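Short chain dehydrogenase (PDB 3H7A) is probably an NAD(P)-dependent oxidoreductase of the short-chain dehydrogenase/reductase family, built on a Rossmann fold. Local coordinates at residues B[46-49]-B[50-54]; B[38-41]-B[42-45]. All coordinates share one frame; numbering follows the deposited sequence.

Both contacts are local and lie on the same crossover of the Rossmann fold, between strand 33-38 and strand 57-62, with their centres about 13 Å apart. Interaction 2 (38-41 with 42-45) is the turn that leaves the strand, and interaction 1 (46-49 with 50-54) is the helix that follows directly. The turn is a surface contact, tied by 3-10 hydrogen bonds three residues apart and by an arginine that passes a leucine and sets its guanidinium against a lysine's methylenes. The helix is partly buried: regular bonds four residues apart run through it, with Leu47 and Ile51 on its buried face and glutamates and alanines on the exposed side. Leu44 is the buried residue of the turn.

Interaction 1 (B[46-49]-B[50-54]); sequences PLVA and EIEAA
Leu47 and Ile51 run alongside each other, one helical turn apart, and meet through their CD1 methyls, with Leu47 CD1 3.8 Å from Ile51 CD1. Leu47 has CG anti to its backbone N (chi1 179°), whereas Ile51 carries CG1 beside its own N, and together these settings bring the two branches alongside. Next round the helix, Val48 CG1 packs against the carboxylate of Glu52, 3.5 Å from Glu52 CD. The glutamate chain is stretched out, and its CB and CG lie just beyond Val48 O, with Glu52 CG 3.4 Å from that oxygen.

Four successive i to i+4 backbone bonds hold these side chains in step. Ile51 N donates to Leu47 O at 2.9 Å, and Glu52 N reaches Val48 O at the same 2.9 Å. Glu50 N to Pro46 O and Ala53 N to Ala49 O complete the set. The carboxylate of Glu50 turns to Lys25 of helix 18-29 and forms a salt bridge.

Helix 45-53 is the crossover of the beta-alpha-beta unit 33-38/45-53/57-62. Leu47, on Ala21, Ala24 and Lys25, and Ile51, on Ala28, face the neighbouring helix 18-29, while Val48 and Ile51 rest on Ile58 of strand 57-62.

Interaction 2 (B[38-41]-B[42-45]); sequences RRNG and EKLA
Asn40 O takes the hydrogen bond from Lys43 N at 3.0 Å, with the donor above the carbonyl plane; the bond is bent, with an N-H...O angle of 143°. One residue on, Leu44 N donates to Gly41 O at 3.1 Å, again from well above the plane. These two i to i+3 bonds, followed by Ala45 N to Glu42 O, make a short run of 3-10 turn leading to helix 45-53.

Arg38 lies along the turn from the strand end. Its CG sits between the backbone N and carbonyl carbon (chi1 71°), and the chain then runs past Leu44 in the opposite sense, bringing Arg38 CD 3.6 Å from Leu44 CG. A bend at chi3 (-73°) carries the guanidinium on to Lys43, whose CB stands above one face, off its centre, at 3.6 Å from Arg38 CZ. Further along, Lys43 CD is 3.5 Å from Arg38 NH2. The lysine therefore offers its methylene chain to the guanidinium, while its NZ stays 5.4 Å from Arg38 NH2. On another side of the lysine, Asn40 OD1 comes 3.7 Å from Lys43 CG, the two side chains crossing at about a right angle.

Outside the turn, Ser62 OG hydrogen-bonds Gly41 N, and the Arg38 backbone pairs with Leu63. The whole forms the connection from strand 33-38 into helix 45-53, the second beta-alpha step of the Rossmann fold; in relatives, residues at the end of this strand commonly help select the cofactor.

Interaction 1 (B[46-49]-B[50-54])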
loop_
_atom_site.group_PDB
_atom_site.type_symbol
_atom_site.label_atom_id
_atom_site.label_comp_id
_atom_site.label_asym_id
_atom_site.label_seq_id
_atom_site.Cartn_x
_atom_site.Cartn_y
_atom_site.Cartn_z
ATOM N N PRO B 46 38.518 5.404 14.724
ATOM C CA PRO B 46 38.123 4.380 15.702
ATOM C C PRO B 46 37.546 3.091 15.087
ATOM O O PRO B 46 37.912 1.997 15.533
ATOM C CB PRO B 46 37.070 5.100 16.554
ATOM C CG PRO B 46 37.436 6.536 16.442
ATOM C CD PRO B 46 37.845 6.687 15.012
ATOM N N LEU B 47 36.684 3.224 14.072
ATOM C CA LEU B 47 36.070 2.073 13.395
ATOM C C LEU B 47 37.113 1.173 12.737
ATOM O O LEU B 47 37.052 -0.055 12.867
ATOM C CB LEU B 47 35.016 2.525 12.368
ATOM C CG LEU B 47 34.280 1.445 11.554
ATOM C CD1 LEU B 47 33.531 0.463 12.451
ATOM C CD2 LEU B 47 33.349 2.064 10.508
ATOM N N VAL B 48 38.066 1.788 12.040
ATOM C CA VAL B 48 39.144 1.051 11.385
ATOM C C VAL B 48 39.975 0.287 12.413
ATOM O O VAL B 48 40.228 -0.899 12.235
ATOM C CB VAL B 48 40.027 1.980 10.527
ATOM C CG1 VAL B 48 41.198 1.226 9.934
ATOM C CG2 VAL B 48 39.205 2.595 9.415
ATOM N N ALA B 49 40.347 0.965 13.500
ATOM C CA ALA B 49 41.110 0.357 14.595
ATOM C C ALA B 49 40.401 -0.859 15.182
ATOM O O ALA B 49 41.015 -1.902 15.351
ATOM C CB ALA B 49 41.394 1.383 15.681
ATOM N N GLU B 50 39.106 -0.712 15.459
ATOM C CA GLU B 50 38.275 -1.779 16.006
ATOM C C GLU B 50 38.110 -2.963 15.055
ATOM O O GLU B 50 38.169 -4.112 15.481
ATOM C CB GLU B 50 36.900 -1.220 16.372
ATOM C CG GLU B 50 36.031 -2.157 17.194
ATOM C CD GLU B 50 34.709 -1.530 17.620
ATOM O OE1 GLU B 50 34.463 -0.339 17.301
ATOM O OE2 GLU B 50 33.914 -2.240 18.279
ATOM N N ILE B 51 37.884 -2.680 13.776
ATOM C CA ILE B 51 37.723 -3.733 12.774
ATOM C C ILE B 51 39.046 -4.492 12.546
ATOM O O ILE B 51 39.061 -5.726 12.527
ATOM C CB ILE B 51 37.121 -3.178 11.448
ATOM C CG1 ILE B 51 35.624 -2.868 11.626
ATOM C CG2 ILE B 51 37.347 -4.145 10.289
ATOM C CD1 ILE B 51 34.937 -2.324 10.361
ATOM N N GLU B 52 40.148 -3.749 12.420
ATOM C CA GLU B 52 41.476 -4.336 12.169
ATOM C C GLU B 52 42.029 -5.144 13.345
ATOM O O GLU B 52 42.694 -6.157 13.130
ATOM C CB GLU B 52 42.489 -3.270 11.735
ATOM C CG GLU B 52 42.324 -2.789 10.291
ATOM C CD GLU B 52 43.271 -1.647 9.920
ATOM O OE1 GLU B 52 43.870 -1.029 10.829
ATOM O OE2 GLU B 52 43.401 -1.352 8.712
ATOM N N ALA B 53 41.744 -4.704 14.575
ATOM C CA ALA B 53 42.146 -5.438 15.782
ATOM C C ALA B 53 41.420 -6.769 15.918
ATOM O O ALA B 53 41.959 -7.714 16.482
ATOM C CB ALA B 53 41.943 -4.589 17.039
ATOM N N ALA B 54 40.203 -6.845 15.390
ATOM C CA ALA B 54 39.453 -8.096 15.375
ATOM C C ALA B 54 39.793 -8.992 14.180
ATOM O O ALA B 54 39.208 -10.060 14.029
ATOM C CB ALA B 54 37.954 -7.821 15.435
#

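Interaction 2 (B[38-41]-B[42-45])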
loop_
_atom_site.group_PDB
_atom_site.type_symbol
_atom_site.label_atom_id
_atom_site.label_comp_id
_atom_site.label_asym_id
_atom_site.label_seq_id
_atom_site.Cartn_x
_atom_site.Cartn_y
_atom_site.Cartn_z
ATOM N N ARG B 38 32.359 8.343 4.931
ATOM C CA ARG B 38 31.564 9.362 5.620
ATOM C C ARG B 38 32.151 10.714 5.228
ATOM O O ARG B 38 33.237 10.749 4.656
ATOM C CB ARG B 38 31.570 9.145 7.139
ATOM C CG ARG B 38 32.884 9.453 7.823
ATOM C CD ARG B 38 32.808 9.225 9.317
ATOM N NE ARG B 38 32.029 10.245 10.012
ATOM C CZ ARG B 38 31.705 10.185 11.303
ATOM N NH1 ARG B 38 32.074 9.151 12.050
ATOM N NH2 ARG B 38 31.005 11.160 11.848
ATOM N N ARG B 39 31.439 11.814 5.488
ATOM C CA ARG B 39 31.928 13.144 5.090
ATOM C C ARG B 39 33.336 13.434 5.590
ATOM O O ARG B 39 34.185 13.825 4.806
ATOM C CB ARG B 39 30.962 14.279 5.469
ATOM C CG ARG B 39 29.974 14.618 4.359
ATOM C CD ARG B 39 29.744 16.121 4.243
ATOM N NE ARG B 39 28.687 16.610 5.132
ATOM C CZ ARG B 39 27.398 16.700 4.804
ATOM N NH1 ARG B 39 26.521 17.168 5.684
ATOM N NH2 ARG B 39 26.977 16.321 3.599
ATOM N N ASN B 40 33.594 13.196 6.872
ATOM C CA ASN B 40 34.953 13.341 7.401
ATOM C C ASN B 40 35.593 11.990 7.725
ATOM O O ASN B 40 35.376 11.429 8.802
ATOM C CB ASN B 40 34.981 14.292 8.611
ATOM C CG ASN B 40 36.379 14.460 9.207
ATOM O OD1 ASN B 40 36.537 14.445 10.425
ATOM N ND2 ASN B 40 37.393 14.611 8.352
ATOM N N GLY B 41 36.397 11.497 6.782
ATOM C CA GLY B 41 36.982 10.154 6.835
ATOM C C GLY B 41 37.930 9.891 7.985
ATOM O O GLY B 41 38.125 8.748 8.377
ATOM N N GLU B 42 38.518 10.952 8.528
ATOM C CA GLU B 42 39.374 10.835 9.702
ATOM C C GLU B 42 38.595 10.377 10.943
ATOM O O GLU B 42 39.155 9.714 11.809
ATOM C CB GLU B 42 40.118 12.148 9.957
ATOM C CG GLU B 42 41.198 12.444 8.899
ATOM C CD GLU B 42 41.800 13.848 9.003
ATOM O OE1 GLU B 42 42.946 14.037 8.532
ATOM O OE2 GLU B 42 41.132 14.762 9.548
ATOM N N LYS B 43 37.300 10.698 11.004
ATOM C CA LYS B 43 36.412 10.206 12.072
ATOM C C LYS B 43 36.122 8.696 12.010
ATOM O O LYS B 43 35.578 8.128 12.954
ATOM C CB LYS B 43 35.106 11.003 12.102
ATOM C CG LYS B 43 35.113 12.200 13.045
ATOM C CD LYS B 43 33.813 12.998 12.923
ATOM C CE LYS B 43 33.234 13.372 14.292
ATOM N NZ LYS B 43 33.980 14.483 14.939
ATOM N N LEU B 44 36.505 8.048 10.910
ATOM C CA LEU B 44 36.419 6.588 10.795
ATOM C C LEU B 44 37.560 5.857 11.487
ATOM O O LEU B 44 37.537 4.632 11.561
ATOM C CB LEU B 44 36.368 6.148 9.325
ATOM C CG LEU B 44 35.142 6.554 8.513
ATOM C CD1 LEU B 44 35.405 6.571 7.012
ATOM C CD2 LEU B 44 33.960 5.663 8.861
ATOM N N ALA B 45 38.557 6.595 11.975
ATOM C CA ALA B 45 39.733 5.987 12.622
ATOM C C ALA B 45 39.435 5.035 13.796
ATOM O O ALA B 45 40.039 3.968 13.857
ATOM C CB ALA B 45 40.772 7.052 13.015
#